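Local coordinates for phosphoribosylaminoimidazole-succinocarboxamide synthase (Saccharomyces cerevisiae, PDB 1OBD), which catalyses the ATP-dependent joining of L-aspartate to the carboxylate of CAIR, which gives SAICAR in the de novo synthesis of purine nucleotides, at residues A214-E219 with D239-W244; K113-E118 with F220-K225; V20-E25 with T36-A41. One frame throughout, in Å; residues are numbered along the deposited sequence. Where two conformers were deposited one is given.

From the N terminus, contact 3 comes first and is the most local: 20-25 and 36-41 close a loop made mostly of the hairpin of strands 21-27 and 30-35. It is complete before the other two begin. Contact 2 spans the longest loop, bringing 113-118 back to 220-225 across 101 residues rich in helix. Contact 1 pairs 214-219 with 239-244, so its segments alternate with those of contact 2, and the two cross. Both use strand 211-223, which contact 2 ties to strand 113-122 and contact 1 to strand 228-245 within one mixed sheet. All three contacts reach ATP, which lies between that sheet and the antiparallel sheet of contact 3.

Contact 1: residues A214-E219 with D239-W244; sequences ADTKFE and DSSRFW. With ATP (adenosine-5'-triphosphate), chain B; SO4 (sulfate ion), chain C.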
loop_
_atom_site.group_PDB
_atom_site.type_symbol
_atom_site.label_atom_id
_atom_site.label_comp_id
_atom_site.label_asym_id
_atom_site.label_seq_id
_atom_site.Cartn_x
_atom_site.Cartn_y
_atom_site.Cartn_z
ATOM N N ALA A 214 6.148 0.262 -10.104
ATOM C CA ALA A 214 6.787 1.488 -10.578
ATOM C C ALA A 214 7.252 2.371 -9.437
ATOM O O ALA A 214 8.255 3.079 -9.568
ATOM C CB ALA A 214 5.866 2.228 -11.491
ATOM N N ASP A 215 6.515 2.330 -8.335
ATOM C CA ASP A 215 6.800 3.125 -7.177
ATOM C C ASP A 215 6.003 2.536 -6.035
ATOM O O ASP A 215 5.089 1.745 -6.256
ATOM C CB ASP A 215 6.504 4.612 -7.390
ATOM C CG ASP A 215 5.133 4.867 -7.865
ATOM O OD1 ASP A 215 4.978 5.437 -8.981
ATOM O OD2 ASP A 215 4.167 4.545 -7.171
ATOM N N THR A 216 6.356 2.906 -4.825
ATOM C CA THR A 216 5.649 2.460 -3.657
ATOM C C THR A 216 5.750 3.502 -2.554
ATOM O O THR A 216 6.705 4.276 -2.505
ATOM C CB THR A 216 6.171 1.109 -3.200
ATOM O OG1 THR A 216 5.198 0.484 -2.355
ATOM C CG2 THR A 216 7.442 1.183 -2.350
ATOM N N LYS A 217 4.777 3.494 -1.650
ATOM C CA LYS A 217 4.725 4.343 -0.484
ATOM C C LYS A 217 4.848 3.493 0.755
ATOM O O LYS A 217 3.972 2.678 1.054
ATOM C CB LYS A 217 3.423 5.126 -0.456
ATOM C CG LYS A 217 3.341 6.112 0.655
ATOM C CD LYS A 217 2.075 7.013 0.532
ATOM C CE LYS A 217 0.779 6.230 0.539
ATOM N NZ LYS A 217 0.544 5.648 1.900
ATOM N N PHE A 218 5.922 3.725 1.480
ATOM C CA PHE A 218 6.122 3.109 2.774
ATOM C C PHE A 218 5.851 4.093 3.892
ATOM O O PHE A 218 6.026 5.315 3.732
ATOM C CB PHE A 218 7.583 2.693 2.971
ATOM C CG PHE A 218 8.106 1.599 2.040
ATOM C CD1 PHE A 218 7.571 0.328 2.031
ATOM C CD2 PHE A 218 9.184 1.837 1.204
ATOM C CE1 PHE A 218 8.102 -0.656 1.180
ATOM C CE2 PHE A 218 9.706 0.844 0.381
ATOM C CZ PHE A 218 9.186 -0.382 0.375
ATOM N N GLU A 219 5.477 3.570 5.055
ATOM C CA GLU A 219 5.554 4.327 6.274
ATOM C C GLU A 219 6.379 3.530 7.273
ATOM O O GLU A 219 6.364 2.286 7.296
ATOM C CB GLU A 219 4.178 4.648 6.845
ATOM C CG GLU A 219 3.374 5.649 6.022
ATOM C CD GLU A 219 2.035 5.981 6.656
ATOM O OE1 GLU A 219 1.219 6.658 5.994
ATOM O OE2 GLU A 219 1.779 5.524 7.799
ATOM N N ASP A 239 -2.683 -0.932 -3.766
ATOM C CA ASP A 239 -3.180 0.295 -3.205
ATOM C C ASP A 239 -2.087 1.231 -2.713
ATOM O O ASP A 239 -2.287 2.410 -2.690
ATOM C CB ASP A 239 -4.129 0.026 -2.031
ATOM C CG ASP A 239 -5.522 -0.406 -2.462
ATOM O OD1 ASP A 239 -6.263 -0.893 -1.574
ATOM O OD2 ASP A 239 -5.916 -0.277 -3.626
ATOM N N SER A 240 -0.959 0.701 -2.251
ATOM C CA SER A 240 0.158 1.494 -1.764
ATOM C C SER A 240 1.241 1.752 -2.796
ATOM O O SER A 240 2.226 2.427 -2.509
ATOM C CB SER A 240 0.789 0.841 -0.539
ATOM O OG SER A 240 1.562 -0.299 -0.878
ATOM N N SER A 241 1.033 1.241 -4.003
ATOM C CA SER A 241 2.048 1.184 -5.046
ATOM C C SER A 241 1.400 1.304 -6.398
ATOM O O SER A 241 0.200 1.057 -6.555
ATOM C CB SER A 241 2.764 -0.154 -5.040
ATOM O OG SER A 241 3.061 -0.626 -3.742
ATOM N N ARG A 242 2.196 1.670 -7.378
ATOM C CA ARG A 242 1.767 1.639 -8.777
ATOM C C ARG A 242 2.186 0.343 -9.407
ATOM O O ARG A 242 3.363 0.139 -9.708
ATOM C CB ARG A 242 2.351 2.822 -9.505
ATOM C CG ARG A 242 1.934 3.050 -10.878
ATOM C CD ARG A 242 2.361 4.421 -11.335
ATOM N NE ARG A 242 1.426 5.502 -11.038
ATOM C CZ ARG A 242 1.638 6.586 -10.324
ATOM N NH1 ARG A 242 0.684 7.471 -10.183
ATOM N NH2 ARG A 242 2.802 6.821 -9.720
ATOM N N PHE A 243 1.261 -0.592 -9.555
ATOM C CA PHE A 243 1.513 -1.825 -10.262
ATOM C C PHE A 243 1.169 -1.673 -11.742
ATOM O O PHE A 243 0.119 -1.154 -12.111
ATOM C CB PHE A 243 0.653 -2.975 -9.740
ATOM C CG PHE A 243 1.120 -3.644 -8.433
ATOM C CD1 PHE A 243 1.812 -2.971 -7.441
ATOM C CD2 PHE A 243 0.806 -4.956 -8.225
ATOM C CE1 PHE A 243 2.190 -3.655 -6.254
ATOM C CE2 PHE A 243 1.174 -5.602 -7.067
ATOM C CZ PHE A 243 1.865 -4.934 -6.095
ATOM N N TRP A 244 2.067 -2.184 -12.548
ATOM C CA TRP A 244 1.924 -2.270 -14.007
ATOM C C TRP A 244 2.071 -3.705 -14.478
ATOM O O TRP A 244 2.819 -4.490 -13.903
ATOM C CB TRP A 244 3.020 -1.480 -14.683
ATOM C CG TRP A 244 2.935 -0.002 -14.558
ATOM C CD1 TRP A 244 1.841 0.756 -14.275
ATOM C CD2 TRP A 244 4.011 0.901 -14.730
ATOM N NE1 TRP A 244 2.172 2.085 -14.264
ATOM C CE2 TRP A 244 3.505 2.197 -14.558
ATOM C CE3 TRP A 244 5.365 0.739 -15.053
ATOM C CZ2 TRP A 244 4.306 3.325 -14.666
ATOM C CZ3 TRP A 244 6.156 1.889 -15.172
ATOM C CH2 TRP A 244 5.613 3.137 -14.975
HETATM P PG ATP B . -5.547 5.915 3.402
HETATM O O1G ATP B . -6.585 4.949 2.937
HETATM O O2G ATP B . -4.183 5.232 3.632
HETATM O O3G ATP B . -5.419 7.029 2.355
HETATM P PB ATP B . -5.456 6.362 6.182
HETATM O O1B ATP B . -6.192 7.215 7.140
HETATM O O2B ATP B . -3.944 6.536 6.209
HETATM O O3B ATP B . -6.072 6.628 4.755
HETATM P PA ATP B . -4.940 3.602 6.789
HETATM O O1A ATP B . -5.697 2.395 6.419
HETATM O O2A ATP B . -3.626 3.725 6.034
HETATM O O3A ATP B . -5.866 4.845 6.461
HETATM O "O5'" ATP B . -4.759 3.666 8.367
HETATM C "C5'" ATP B . -3.501 3.400 8.932
HETATM C "C4'" ATP B . -3.223 4.442 9.999
HETATM O "O4'" ATP B . -2.364 3.884 10.959
HETATM C "C3'" ATP B . -2.485 5.603 9.400
HETATM O "O3'" ATP B . -2.813 6.740 10.194
HETATM C "C2'" ATP B . -1.024 5.161 9.527
HETATM O "O2'" ATP B . -0.038 6.148 9.509
HETATM C "C1'" ATP B . -1.085 4.518 10.896
HETATM N N9 ATP B . -0.193 3.387 11.237
HETATM C C8 ATP B . 0.277 2.486 10.321
HETATM N N7 ATP B . 0.965 1.582 10.990
HETATM C C5 ATP B . 1.002 1.865 12.325
HETATM C C6 ATP B . 1.566 1.309 13.477
HETATM N N6 ATP B . 2.127 0.115 13.572
HETATM N N1 ATP B . 1.368 1.934 14.682
HETATM C C2 ATP B . 0.610 3.060 14.780
HETATM N N3 ATP B . 0.052 3.626 13.672
HETATM C C4 ATP B . 0.247 3.031 12.471
HETATM S S SO4 C . 2.317 9.830 -7.744
HETATM O O1 SO4 C . 1.694 11.097 -8.045
HETATM O O2 SO4 C . 3.187 9.497 -8.865
HETATM O O3 SO4 C . 3.168 9.840 -6.554
HETATM O O4 SO4 C . 1.341 8.761 -7.574
HETATM O O HOH W 1 4.131 0.105 0.061
#
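Antiparallel strands of a beta hairpin, 211-223 and 228-245, meet here near the centre of the molecule, where Asp215 and Arg242 form a salt bridge beside a sulfate that probably comes from the crystallisation liquor. Backbone bonds join the strands from Ala214 N to Arg242 O (2.8 Å) and from Lys217 N to Ser240 O (2.9 Å). Between them Thr216 faces Ser241 as a non-hydrogen-bonded pair. Their small hydroxyl side chains suit so close an approach, with Thr216 OG1 2.8 Å from Ser241 OG. Water 1 joins Thr216 OG1, Ser240 OG and the carbonyl of Lys217, and Ser240 OG is also hydrogen-bonded to Thr237 N.

On the other face, Arg242 NH2 meets Asp215 OD1 at 2.7 Å on its syn side. OD1 lies at the guanidinium edge, near its plane, while the carboxylate plane is turned 86° to it. Arg242 starts with CG anti to the backbone N (chi1 -174°) and bends at chi3, which brings its edge to Asp215 OD1 and the sulfate. Arg242 NH2 thus donates both to Asp215 OD1 and to sulfate O2 (2.8 Å), while Arg242 NH1 adds a bond to sulfate O4 (3.0 Å). Farther along the pair, Ala214 CB sits 3.5 Å from the centroid of the Trp244 six-membered ring, a CH-pi contact over the face that suits a small methyl.

Beyond the pair, Glu219 OE2 accepts from ATP O2'. Strand 113-122 flanks 214-219 through backbone bonds, and its Arg122 joins Ser128 in holding the sulfate.

Contact 2: residues K113-E118 with F220-K225; sequences KLIPLE and FGIDEK. With ATP (adenosine-5'-triphosphate), chain B.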
loop_
_atom_site.group_PDB
_atom_site.type_symbol
_atom_site.label_atom_id
_atom_site.label_comp_id
_atom_site.label_asym_id
_atom_site.label_seq_id
_atom_site.Cartn_x
_atom_site.Cartn_y
_atom_site.Cartn_z
ATOM N N LYS A 113 5.687 4.510 17.563
ATOM C CA LYS A 113 5.827 5.909 17.236
ATOM C C LYS A 113 6.142 6.056 15.772
ATOM O O LYS A 113 7.143 5.546 15.328
ATOM C CB LYS A 113 6.909 6.548 18.045
ATOM C CG LYS A 113 7.062 8.024 17.728
ATOM C CD LYS A 113 8.023 8.702 18.664
ATOM C CE LYS A 113 7.486 8.854 20.056
ATOM N NZ LYS A 113 8.372 9.829 20.808
ATOM N N LEU A 114 5.316 6.721 14.975
ATOM C CA LEU A 114 5.544 6.798 13.564
ATOM C C LEU A 114 6.459 7.974 13.311
ATOM O O LEU A 114 6.533 8.954 14.046
ATOM C CB LEU A 114 4.255 6.906 12.701
ATOM C CG LEU A 114 3.696 5.597 12.099
ATOM C CD1 LEU A 114 4.258 5.451 10.642
ATOM C CD2 LEU A 114 3.849 4.351 13.030
ATOM N N ILE A 115 7.179 7.822 12.257
ATOM C CA ILE A 115 7.920 8.869 11.637
ATOM C C ILE A 115 6.885 9.502 10.686
ATOM O O ILE A 115 6.437 8.862 9.740
ATOM C CB ILE A 115 9.124 8.288 10.922
ATOM C CG1 ILE A 115 10.037 7.583 11.949
ATOM C CG2 ILE A 115 9.862 9.383 10.201
ATOM C CD1 ILE A 115 11.134 6.739 11.332
ATOM N N PRO A 116 6.470 10.759 10.921
ATOM C CA PRO A 116 5.388 11.364 10.127
ATOM C C PRO A 116 5.843 11.886 8.775
ATOM O O PRO A 116 6.039 13.072 8.510
ATOM C CB PRO A 116 4.880 12.461 11.040
ATOM C CG PRO A 116 6.063 12.884 11.811
ATOM C CD PRO A 116 6.922 11.663 12.006
ATOM N N LEU A 117 5.994 10.925 7.883
ATOM C CA LEU A 117 6.469 11.100 6.556
ATOM C C LEU A 117 5.929 9.974 5.666
ATOM O O LEU A 117 5.883 8.816 6.074
ATOM C CB LEU A 117 7.966 11.030 6.683
ATOM C CG LEU A 117 8.759 11.509 5.542
ATOM C CD1 LEU A 117 8.524 12.989 5.195
ATOM C CD2 LEU A 117 10.238 11.281 5.788
ATOM N N GLU A 118 5.492 10.295 4.446
ATOM C CA GLU A 118 5.169 9.282 3.456
ATOM C C GLU A 118 6.423 9.018 2.635
ATOM O O GLU A 118 6.922 9.905 1.927
ATOM C CB GLU A 118 3.988 9.686 2.576
ATOM C CG GLU A 118 2.673 9.727 3.318
ATOM C CD GLU A 118 1.525 10.177 2.440
ATOM O OE1 GLU A 118 1.782 10.900 1.462
ATOM O OE2 GLU A 118 0.361 9.812 2.712
ATOM N N PHE A 220 7.090 4.267 8.103
ATOM C CA PHE A 220 7.985 3.720 9.111
ATOM C C PHE A 220 7.678 4.257 10.491
ATOM O O PHE A 220 7.222 5.387 10.636
ATOM C CB PHE A 220 9.454 4.034 8.763
ATOM C CG PHE A 220 9.906 3.402 7.490
ATOM C CD1 PHE A 220 10.314 2.093 7.472
ATOM C CD2 PHE A 220 9.919 4.114 6.318
ATOM C CE1 PHE A 220 10.738 1.507 6.323
ATOM C CE2 PHE A 220 10.323 3.536 5.147
ATOM C CZ PHE A 220 10.751 2.225 5.150
ATOM N N GLY A 221 7.974 3.447 11.501
ATOM C CA GLY A 221 8.027 3.879 12.868
ATOM C C GLY A 221 9.444 3.811 13.377
ATOM O O GLY A 221 10.346 3.369 12.681
ATOM N N ILE A 222 9.630 4.240 14.620
ATOM C CA ILE A 222 10.939 4.168 15.304
ATOM C C ILE A 222 10.702 3.588 16.671
ATOM O O ILE A 222 9.821 4.054 17.409
ATOM C CB ILE A 222 11.669 5.457 15.608
ATOM C CG1 ILE A 222 11.627 6.452 14.478
ATOM C CG2 ILE A 222 13.152 5.115 15.998
ATOM C CD1 ILE A 222 11.881 7.862 14.960
ATOM N N ASP A 223 11.444 2.558 17.006
ATOM C CA ASP A 223 11.478 2.031 18.360
ATOM C C ASP A 223 12.622 2.770 19.024
ATOM O O ASP A 223 13.793 2.525 18.732
ATOM C CB ASP A 223 11.750 0.528 18.353
ATOM C CG ASP A 223 11.821 -0.078 19.753
ATOM O OD1 ASP A 223 12.187 0.633 20.732
ATOM O OD2 ASP A 223 11.530 -1.267 19.940
ATOM N N GLU A 224 12.294 3.683 19.923
ATOM C CA GLU A 224 13.308 4.554 20.505
ATOM C C GLU A 224 14.208 3.842 21.512
ATOM O O GLU A 224 15.318 4.303 21.745
ATOM C CB GLU A 224 12.657 5.769 21.150
ATOM C CG GLU A 224 11.965 6.655 20.145
ATOM C CD GLU A 224 11.047 7.678 20.769
ATOM O OE1 GLU A 224 11.165 8.858 20.394
ATOM O OE2 GLU A 224 10.204 7.295 21.612
ATOM N N LYS A 225 13.743 2.739 22.078
ATOM C CA LYS A 225 14.519 1.954 23.042
ATOM C C LYS A 225 15.651 1.191 22.368
ATOM O O LYS A 225 16.672 0.934 22.994
ATOM C CB LYS A 225 13.619 0.966 23.793
ATOM C CG LYS A 225 12.537 1.606 24.661
ATOM C CD LYS A 225 11.759 0.550 25.475
ATOM C CE LYS A 225 10.256 0.842 25.544
ATOM N NZ LYS A 225 9.524 -0.094 26.467
HETATM P PG ATP B . -5.547 5.915 3.402
HETATM O O1G ATP B . -6.585 4.949 2.937
HETATM O O2G ATP B . -4.183 5.232 3.632
HETATM O O3G ATP B . -5.419 7.029 2.355
HETATM P PB ATP B . -5.456 6.362 6.182
HETATM O O1B ATP B . -6.192 7.215 7.140
HETATM O O2B ATP B . -3.944 6.536 6.209
HETATM O O3B ATP B . -6.072 6.628 4.755
HETATM P PA ATP B . -4.940 3.602 6.789
HETATM O O1A ATP B . -5.697 2.395 6.419
HETATM O O2A ATP B . -3.626 3.725 6.034
HETATM O O3A ATP B . -5.866 4.845 6.461
HETATM O "O5'" ATP B . -4.759 3.666 8.367
HETATM C "C5'" ATP B . -3.501 3.400 8.932
HETATM C "C4'" ATP B . -3.223 4.442 9.999
HETATM O "O4'" ATP B . -2.364 3.884 10.959
HETATM C "C3'" ATP B . -2.485 5.603 9.400
HETATM O "O3'" ATP B . -2.813 6.740 10.194
HETATM C "C2'" ATP B . -1.024 5.161 9.527
HETATM O "O2'" ATP B . -0.038 6.148 9.509
HETATM C "C1'" ATP B . -1.085 4.518 10.896
HETATM N N9 ATP B . -0.193 3.387 11.237
HETATM C C8 ATP B . 0.277 2.486 10.321
HETATM N N7 ATP B . 0.965 1.582 10.990
HETATM C C5 ATP B . 1.002 1.865 12.325
HETATM C C6 ATP B . 1.566 1.309 13.477
HETATM N N6 ATP B . 2.127 0.115 13.572
HETATM N N1 ATP B . 1.368 1.934 14.682
HETATM C C2 ATP B . 0.610 3.060 14.780
HETATM N N3 ATP B . 0.052 3.626 13.672
HETATM C C4 ATP B . 0.247 3.031 12.471
HETATM O O HOH W 2 7.755 2.880 18.514
HETATM O O HOH W 3 7.325 7.107 7.762
#
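Backbones of 113-118 and 220-225 run antiparallel, with Leu114 and Gly221 as a non-hydrogen-bonded pair whose CA atoms are 3.9 Å apart. On either side of this pair, Ile222 N donates to Lys113 O (2.9 Å) and Ile115 N to Phe220 O (2.9 Å). Glycine suits its place because a side chain there would run into Lys113 O. Water 2 bridges Lys113 N and Ile222 O, accepting from the first and donating to the second, on the other side of the Lys113-Ile222 pair, while water 3 accepts from Phe220 N and lies beside the carbonyls of Ile115 and Leu117. Those two residues flank Pro116, the centre of an inverse gamma turn in which Leu117 N donates to Ile115 O.

At the exposed end, Lys113 and Glu224 form a salt bridge, their side chains crossing at about a right angle. Lys113 leaves the backbone with CG anti to N (chi1 -179°) and bends at chi3, bringing NZ to the carboxylate. Lys113 NZ lies 3.0 Å from Glu224 OE1, met on its syn side but 27° out of the carboxylate plane; the bond to OE2 is weak. Long, flexible charged chains fit this exposed end.

Toward the interior, Ile115 and Ile222 lie together on the apolar side, their exact spacing doubtful, and Ile115 CD1 lies 4.1 Å from Phe220 CB. Leu114 serves the nucleotide: its CD2 methyl comes 3.8 Å from ATP C6, an apolar contact with the adenine.

Helix 185-208 lies against the apolar side, Leu187 touching both isoleucines and Leu194 the Phe220 side chain. Helix 176-183 adds Val183 against Ile115, and strand 228-245 runs along the other edge of 220-223.

Contact 3: residues V20-E25 with T36-A41; sequences VRDIYE and TDRISA. With ATP (adenosine-5'-triphosphate), chain B.
A buried polar contact joins Val20, just before strand 21-27, to the loop that follows strand 30-35, next to the ATP phosphates. Val20 O is gripped twice: Thr36 OG1 donates at 2.6 Å and Thr36 N at 2.9 Å, from opposite faces of the carbonyl plane. Thr36 OG1 sits between its own N and carbonyl carbon (chi1 75°), from where it also accepts from Arg38 N. This ST turn bends the chain out of the strand, and threonine suits it by using one hydroxyl as donor and acceptor.

The turn brings Arg38 back across Val20 to Asp22. In the Asp22 conformer described, Arg38 NH1 and NH2 both grip Asp22 OD2, at 2.9 Å and 3.0 Å, end-on and nearly coplanar with the carboxylate, the planes being 18° apart. Val20 O lies over one face of the guanidinium. Arg38 NE donates to Lys19 O and NH1 to Thr4 O, while Asp22 OD1 is bonded to Thr6 OG1, fixing both groups. A leucine in place of Arg38 would probably leave the buried Asp22 charge without its mate, and Lys19 O and Thr4 O without these donors.

Between Val20 and Asp22 in sequence, Arg21 points to the other side and holds the alpha-phosphate: Arg21 NE donates to ATP O1A (2.9 Å) and Arg21 NH2 to ATP O2A (3.1 Å). Its NH2 also forms a salt bridge with Asp233 of strand 228-245, in the mixed sheet.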
loop_
_atom_site.group_PDB
_atom_site.type_symbol
_atom_site.label_atom_id
_atom_site.label_comp_id
_atom_site.label_asym_id
_atom_site.label_seq_id
_atom_site.Cartn_x
_atom_site.Cartn_y
_atom_site.Cartn_z
ATOM N N VAL A 20 -9.828 2.300 2.746
ATOM C CA VAL A 20 -9.975 0.872 2.602
ATOM C C VAL A 20 -9.875 0.128 3.913
ATOM O O VAL A 20 -10.454 -0.927 4.077
ATOM C CB VAL A 20 -8.914 0.311 1.626
ATOM C CG1 VAL A 20 -8.846 -1.199 1.636
ATOM C CG2 VAL A 20 -9.091 0.871 0.242
ATOM N N ARG A 21 -9.186 0.652 4.893
ATOM C CA ARG A 21 -8.964 -0.060 6.147
ATOM C C ARG A 21 -9.689 0.585 7.330
ATOM O O ARG A 21 -9.822 1.801 7.399
ATOM C CB ARG A 21 -7.476 -0.115 6.390
ATOM C CG ARG A 21 -6.749 -0.938 5.285
ATOM C CD ARG A 21 -5.297 -1.310 5.584
ATOM N NE ARG A 21 -4.464 -0.158 5.886
ATOM C CZ ARG A 21 -3.171 -0.258 6.195
ATOM N NH1 ARG A 21 -2.554 -1.430 6.253
ATOM N NH2 ARG A 21 -2.502 0.828 6.465
ATOM N N ASP A 22 -10.164 -0.267 8.228
ATOM C CA ASP A 22 -10.750 0.118 9.515
ATOM C C ASP A 22 -9.735 -0.260 10.581
ATOM O O ASP A 22 -9.314 -1.399 10.606
ATOM C CB ASP A 22 -12.112 -0.614 9.712
ATOM C CG ASP A 22 -13.116 -0.408 8.540
ATOM O OD1 ASP A 22 -14.170 -1.074 8.552
ATOM O OD2 ASP A 22 -12.952 0.402 7.603
ATOM N N ILE A 23 -9.369 0.674 11.434
ATOM C CA ILE A 23 -8.352 0.491 12.458
ATOM C C ILE A 23 -8.997 0.575 13.838
ATOM O O ILE A 23 -9.632 1.579 14.161
ATOM C CB ILE A 23 -7.276 1.574 12.377
ATOM C CG1 ILE A 23 -6.697 1.681 10.982
ATOM C CG2 ILE A 23 -6.210 1.313 13.404
ATOM C CD1 ILE A 23 -5.461 2.498 10.939
ATOM N N TYR A 24 -8.842 -0.469 14.618
ATOM C CA TYR A 24 -9.359 -0.548 15.977
ATOM C C TYR A 24 -8.234 -0.601 17.025
ATOM O O TYR A 24 -7.141 -1.101 16.752
ATOM C CB TYR A 24 -10.254 -1.780 16.173
ATOM C CG TYR A 24 -11.507 -1.736 15.347
ATOM C CD1 TYR A 24 -12.649 -1.188 15.861
ATOM C CD2 TYR A 24 -11.535 -2.206 14.048
ATOM C CE1 TYR A 24 -13.787 -1.106 15.128
ATOM C CE2 TYR A 24 -12.692 -2.129 13.308
ATOM C CZ TYR A 24 -13.823 -1.579 13.843
ATOM O OH TYR A 24 -14.982 -1.486 13.087
ATOM N N GLU A 25 -8.516 -0.147 18.233
ATOM C CA GLU A 25 -7.575 -0.259 19.325
ATOM C C GLU A 25 -7.842 -1.521 20.121
ATOM O O GLU A 25 -8.952 -1.703 20.641
ATOM C CB GLU A 25 -7.713 0.930 20.251
ATOM C CG GLU A 25 -6.639 0.939 21.338
ATOM C CD GLU A 25 -6.602 2.277 22.042
ATOM O OE1 GLU A 25 -5.584 2.979 21.967
ATOM O OE2 GLU A 25 -7.630 2.615 22.654
ATOM N N THR A 36 -10.766 -3.787 4.393
ATOM C CA THR A 36 -12.069 -4.066 3.811
ATOM C C THR A 36 -11.900 -4.305 2.308
ATOM O O THR A 36 -10.809 -4.233 1.740
ATOM C CB THR A 36 -13.048 -2.957 4.060
ATOM O OG1 THR A 36 -12.759 -1.840 3.223
ATOM C CG2 THR A 36 -13.051 -2.564 5.526
ATOM N N ASP A 37 -13.027 -4.562 1.658
ATOM C CA ASP A 37 -13.095 -4.771 0.212
ATOM C C ASP A 37 -13.436 -3.512 -0.573
ATOM O O ASP A 37 -13.691 -3.598 -1.778
ATOM C CB ASP A 37 -14.097 -5.887 -0.088
ATOM C CG ASP A 37 -13.674 -7.226 0.432
ATOM O OD1 ASP A 37 -14.576 -8.092 0.599
ATOM O OD2 ASP A 37 -12.486 -7.464 0.682
ATOM N N ARG A 38 -13.402 -2.361 0.082
ATOM C CA ARG A 38 -13.571 -1.112 -0.624
ATOM C C ARG A 38 -12.429 -0.867 -1.605
ATOM O O ARG A 38 -11.331 -1.378 -1.438
ATOM C CB ARG A 38 -13.668 0.027 0.379
ATOM C CG ARG A 38 -14.813 -0.090 1.364
ATOM C CD ARG A 38 -14.910 1.096 2.271
ATOM N NE ARG A 38 -13.733 1.454 3.103
ATOM C CZ ARG A 38 -13.549 1.190 4.372
ATOM N NH1 ARG A 38 -14.393 0.475 5.065
ATOM N NH2 ARG A 38 -12.455 1.695 4.980
ATOM N N ILE A 39 -12.724 -0.060 -2.610
ATOM C CA ILE A 39 -11.758 0.278 -3.643
ATOM C C ILE A 39 -11.954 1.744 -3.981
ATOM O O ILE A 39 -13.079 2.240 -3.957
ATOM C CB ILE A 39 -11.905 -0.622 -4.907
ATOM C CG1 ILE A 39 -10.832 -0.299 -5.933
ATOM C CG2 ILE A 39 -13.302 -0.574 -5.475
ATOM C CD1 ILE A 39 -10.702 -1.406 -7.008
ATOM N N SER A 40 -10.879 2.434 -4.299
ATOM C CA SER A 40 -10.964 3.834 -4.691
ATOM C C SER A 40 -10.372 4.016 -6.058
ATOM O O SER A 40 -9.506 3.254 -6.491
ATOM C CB SER A 40 -10.315 4.709 -3.638
ATOM O OG SER A 40 -8.936 4.533 -3.610
ATOM N N ALA A 41 -10.851 5.030 -6.753
ATOM C CA ALA A 41 -10.261 5.470 -8.001
ATOM C C ALA A 41 -10.480 6.974 -8.064
ATOM O O ALA A 41 -11.489 7.476 -7.604
ATOM C CB ALA A 41 -10.884 4.806 -9.154
HETATM P PG ATP B . -5.547 5.915 3.402
HETATM O O1G ATP B . -6.585 4.949 2.937
HETATM O O2G ATP B . -4.183 5.232 3.632
HETATM O O3G ATP B . -5.419 7.029 2.355
HETATM P PB ATP B . -5.456 6.362 6.182
HETATM O O1B ATP B . -6.192 7.215 7.140
HETATM O O2B ATP B . -3.944 6.536 6.209
HETATM O O3B ATP B . -6.072 6.628 4.755
HETATM P PA ATP B . -4.940 3.602 6.789
HETATM O O1A ATP B . -5.697 2.395 6.419
HETATM O O2A ATP B . -3.626 3.725 6.034
HETATM O O3A ATP B . -5.866 4.845 6.461
HETATM O "O5'" ATP B . -4.759 3.666 8.367
HETATM C "C5'" ATP B . -3.501 3.400 8.932
HETATM C "C4'" ATP B . -3.223 4.442 9.999
HETATM O "O4'" ATP B . -2.364 3.884 10.959
HETATM C "C3'" ATP B . -2.485 5.603 9.400
HETATM O "O3'" ATP B . -2.813 6.740 10.194
HETATM C "C2'" ATP B . -1.024 5.161 9.527
HETATM O "O2'" ATP B . -0.038 6.148 9.509
HETATM C "C1'" ATP B . -1.085 4.518 10.896
HETATM N N9 ATP B . -0.193 3.387 11.237
HETATM C C8 ATP B . 0.277 2.486 10.321
HETATM N N7 ATP B . 0.965 1.582 10.990
HETATM C C5 ATP B . 1.002 1.865 12.325
HETATM C C6 ATP B . 1.566 1.309 13.477
HETATM N N6 ATP B . 2.127 0.115 13.572
HETATM N N1 ATP B . 1.368 1.934 14.682
HETATM C C2 ATP B . 0.610 3.060 14.780
HETATM N N3 ATP B . 0.052 3.626 13.672
HETATM C C4 ATP B . 0.247 3.031 12.471
#